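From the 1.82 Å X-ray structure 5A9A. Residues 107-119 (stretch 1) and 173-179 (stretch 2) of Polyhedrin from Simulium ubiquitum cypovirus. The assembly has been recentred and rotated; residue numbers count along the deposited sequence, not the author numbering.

Stretch 1 (107-119) MISANGNICWENV
Stretch 2 173-179: FKFPSRM

A single beta bridge, locked by one arginine and backed by a phenylalanine-centred apolar patch, joins the loop after one strand to residues just past the end of another, remote in sequence, burying 680 Å². Stretch 1 is extended from M107 to N111, passes G112 at phi/psi 125/-172, where a CB would jam against the preceding carbonyl, and continues as loop. Stretch 2 is strand through P176, then stays extended.

I114 pairs with S177 at 4.5 Å between CA atoms. Two backbone hydrogen bonds frame this bridge in the antiparallel pattern: C115 N to P176 O, 2.8 Å, and R178 N to N113 O, 2.9 Å. N118 N bonds C115 O at 2.8 Å, and V119 CA approaches K174 O at 3.4 Å.

R178 (m, t, t, chi4 91°) points toward stretch 1 and extends until NH1 donates to N113 OD1 at 2.9 Å; N113 is t. This neutral amide meets the guanidinium edge, while I114 O lies over one face, 3.3 Å from R178 CZ. One water accepts from R178 NH1 and W116 NE1.

F175 (m, chi2 -86°) gathers I108, A110 and V119: CZ meets I108 CG2 at 3.8 Å, CE1 meets A110 CB at 3.8 Å and V119 CG1 at 3.7 Å. V119 CG2 also meets P176 CD at 4.1 Å, and P176 CG packs 3.7 Å from N118 CB.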

# COMPACT_ATOMS: atom_id res chain seq x y z
N MET A 107 -19.80 -2.34 10.08
CA MET A 107 -19.80 -3.68 10.63
C MET A 107 -18.51 -4.38 10.19
O MET A 107 -18.13 -4.31 9.02
CB MET A 107 -21.01 -4.48 10.15
CG MET A 107 -22.35 -3.87 10.55
SD MET A 107 -23.74 -4.91 10.08
CE MET A 107 -23.61 -4.87 8.29
N ILE A 108 -17.85 -5.03 11.14
CA ILE A 108 -16.61 -5.72 10.83
C ILE A 108 -16.68 -7.19 11.21
O ILE A 108 -16.86 -7.54 12.38
CB ILE A 108 -15.41 -5.08 11.54
CG1 ILE A 108 -15.31 -3.60 11.18
CG2 ILE A 108 -14.12 -5.80 11.16
CD1 ILE A 108 -14.13 -2.88 11.81
N SER A 109 -16.55 -8.05 10.20
CA SER A 109 -16.51 -9.49 10.41
C SER A 109 -15.06 -9.95 10.29
O SER A 109 -14.49 -9.96 9.20
CB SER A 109 -17.37 -10.19 9.36
OG SER A 109 -17.22 -11.60 9.43
N ALA A 110 -14.47 -10.33 11.42
CA ALA A 110 -13.08 -10.79 11.43
C ALA A 110 -13.03 -12.29 11.64
O ALA A 110 -13.60 -12.82 12.59
CB ALA A 110 -12.31 -10.07 12.53
N ASN A 111 -12.34 -12.99 10.74
CA ASN A 111 -12.36 -14.45 10.74
C ASN A 111 -10.98 -15.07 10.57
O ASN A 111 -10.17 -14.61 9.76
CB ASN A 111 -13.27 -14.95 9.62
CG ASN A 111 -14.63 -14.29 9.65
OD1 ASN A 111 -15.58 -14.84 10.20
ND2 ASN A 111 -14.73 -13.11 9.05
N GLY A 112 -10.73 -16.12 11.34
CA GLY A 112 -9.49 -16.86 11.24
C GLY A 112 -8.75 -16.98 12.56
O GLY A 112 -9.27 -16.61 13.62
N ASN A 113 -7.54 -17.51 12.48
CA ASN A 113 -6.69 -17.71 13.64
C ASN A 113 -6.07 -16.38 14.08
O ASN A 113 -4.89 -16.12 13.83
CB ASN A 113 -5.59 -18.71 13.29
CG ASN A 113 -4.72 -19.07 14.47
OD1 ASN A 113 -5.16 -19.02 15.62
ND2 ASN A 113 -3.48 -19.44 14.19
N ILE A 114 -6.88 -15.55 14.73
CA ILE A 114 -6.51 -14.18 15.06
C ILE A 114 -6.19 -14.00 16.54
O ILE A 114 -6.91 -14.51 17.41
CB ILE A 114 -7.64 -13.21 14.65
CG1 ILE A 114 -7.79 -13.20 13.13
CG2 ILE A 114 -7.36 -11.80 15.18
CD1 ILE A 114 -9.06 -12.54 12.64
N CYS A 115 -5.11 -13.28 16.83
CA CYS A 115 -4.75 -12.96 18.21
C CYS A 115 -5.64 -11.84 18.70
O CYS A 115 -5.30 -10.66 18.58
CB CYS A 115 -3.28 -12.54 18.30
SG CYS A 115 -2.71 -12.24 19.99
N TRP A 116 -6.79 -12.21 19.26
CA TRP A 116 -7.82 -11.24 19.62
C TRP A 116 -7.31 -10.22 20.63
O TRP A 116 -7.74 -9.07 20.63
CB TRP A 116 -9.05 -11.98 20.15
CG TRP A 116 -9.63 -12.88 19.12
CD1 TRP A 116 -9.62 -14.25 19.12
CD2 TRP A 116 -10.29 -12.48 17.92
NE1 TRP A 116 -10.25 -14.72 17.99
CE2 TRP A 116 -10.66 -13.65 17.23
CE3 TRP A 116 -10.61 -11.24 17.35
CZ2 TRP A 116 -11.35 -13.63 16.01
CZ3 TRP A 116 -11.27 -11.21 16.14
CH2 TRP A 116 -11.64 -12.40 15.48
N GLU A 117 -6.38 -10.65 21.48
CA GLU A 117 -5.75 -9.76 22.45
C GLU A 117 -5.05 -8.57 21.77
O GLU A 117 -5.00 -7.48 22.32
CB GLU A 117 -4.75 -10.54 23.29
CG GLU A 117 -3.60 -9.72 23.85
CD GLU A 117 -2.61 -10.57 24.62
OE1 GLU A 117 -2.70 -11.82 24.54
OE2 GLU A 117 -1.73 -10.00 25.30
N ASN A 118 -4.53 -8.80 20.57
CA ASN A 118 -3.74 -7.78 19.87
C ASN A 118 -4.51 -7.07 18.77
O ASN A 118 -3.96 -6.22 18.06
CB ASN A 118 -2.47 -8.40 19.30
CG ASN A 118 -1.39 -8.59 20.35
OD1 ASN A 118 -1.63 -8.40 21.54
ND2 ASN A 118 -0.19 -8.96 19.91
N VAL A 119 -5.79 -7.40 18.62
CA VAL A 119 -6.64 -6.73 17.65
C VAL A 119 -6.87 -5.27 18.06
O VAL A 119 -7.09 -4.97 19.24
CB VAL A 119 -8.01 -7.44 17.52
CG1 VAL A 119 -9.02 -6.54 16.82
CG2 VAL A 119 -7.85 -8.75 16.77
N PHE A 173 -7.25 -0.09 11.48
CA PHE A 173 -7.44 -1.41 12.08
C PHE A 173 -6.24 -2.33 11.95
O PHE A 173 -5.39 -2.16 11.07
CB PHE A 173 -8.67 -2.09 11.47
CG PHE A 173 -8.66 -2.12 9.97
CD1 PHE A 173 -8.05 -3.15 9.28
CD2 PHE A 173 -9.27 -1.10 9.25
CE1 PHE A 173 -8.05 -3.17 7.89
CE2 PHE A 173 -9.27 -1.12 7.86
CZ PHE A 173 -8.66 -2.16 7.19
N LYS A 174 -6.19 -3.33 12.83
CA LYS A 174 -5.13 -4.33 12.84
C LYS A 174 -5.68 -5.66 13.33
O LYS A 174 -6.21 -5.75 14.44
CB LYS A 174 -3.99 -3.89 13.76
CG LYS A 174 -2.77 -4.80 13.70
CD LYS A 174 -2.27 -5.17 15.09
CE LYS A 174 -1.71 -3.97 15.84
NZ LYS A 174 -0.82 -4.40 16.96
N PHE A 175 -5.57 -6.69 12.50
CA PHE A 175 -5.99 -8.04 12.88
C PHE A 175 -4.84 -9.02 12.65
O PHE A 175 -4.68 -9.53 11.54
CB PHE A 175 -7.21 -8.47 12.07
CG PHE A 175 -8.39 -7.55 12.21
CD1 PHE A 175 -9.29 -7.72 13.25
CD2 PHE A 175 -8.60 -6.53 11.30
CE1 PHE A 175 -10.38 -6.86 13.38
CE2 PHE A 175 -9.68 -5.68 11.42
CZ PHE A 175 -10.57 -5.85 12.46
N PRO A 176 -4.04 -9.28 13.69
CA PRO A 176 -2.83 -10.10 13.55
C PRO A 176 -3.06 -11.59 13.85
O PRO A 176 -3.91 -11.93 14.67
CB PRO A 176 -1.90 -9.49 14.59
CG PRO A 176 -2.82 -9.04 15.69
CD PRO A 176 -4.15 -8.70 15.04
N SER A 177 -2.29 -12.44 13.19
CA SER A 177 -2.39 -13.89 13.39
C SER A 177 -1.90 -14.29 14.78
O SER A 177 -1.06 -13.62 15.37
CB SER A 177 -1.55 -14.63 12.35
OG SER A 177 -1.74 -14.13 11.04
N ARG A 178 -2.43 -15.40 15.29
CA ARG A 178 -1.84 -16.08 16.43
C ARG A 178 -0.59 -16.80 15.95
O ARG A 178 -0.52 -17.22 14.79
CB ARG A 178 -2.78 -17.12 17.02
CG ARG A 178 -3.93 -16.59 17.85
CD ARG A 178 -4.56 -17.74 18.62
NE ARG A 178 -5.84 -17.40 19.25
CZ ARG A 178 -7.03 -17.55 18.67
NH1 ARG A 178 -7.12 -18.01 17.43
NH2 ARG A 178 -8.13 -17.22 19.33
N MET A 179 0.39 -16.95 16.83
CA MET A 179 1.55 -17.77 16.54
C MET A 179 1.26 -19.22 16.90
O MET A 179 0.25 -19.52 17.54
CB MET A 179 2.77 -17.28 17.33
CG MET A 179 3.27 -15.92 16.89
SD MET A 179 3.73 -15.92 15.15
CE MET A 179 3.93 -14.16 14.86
O HOH W 1 -9.95 -17.22 16.34
O HOH W 2 -1.88 -20.76 16.34
O HOH W 3 -2.13 -4.62 19.18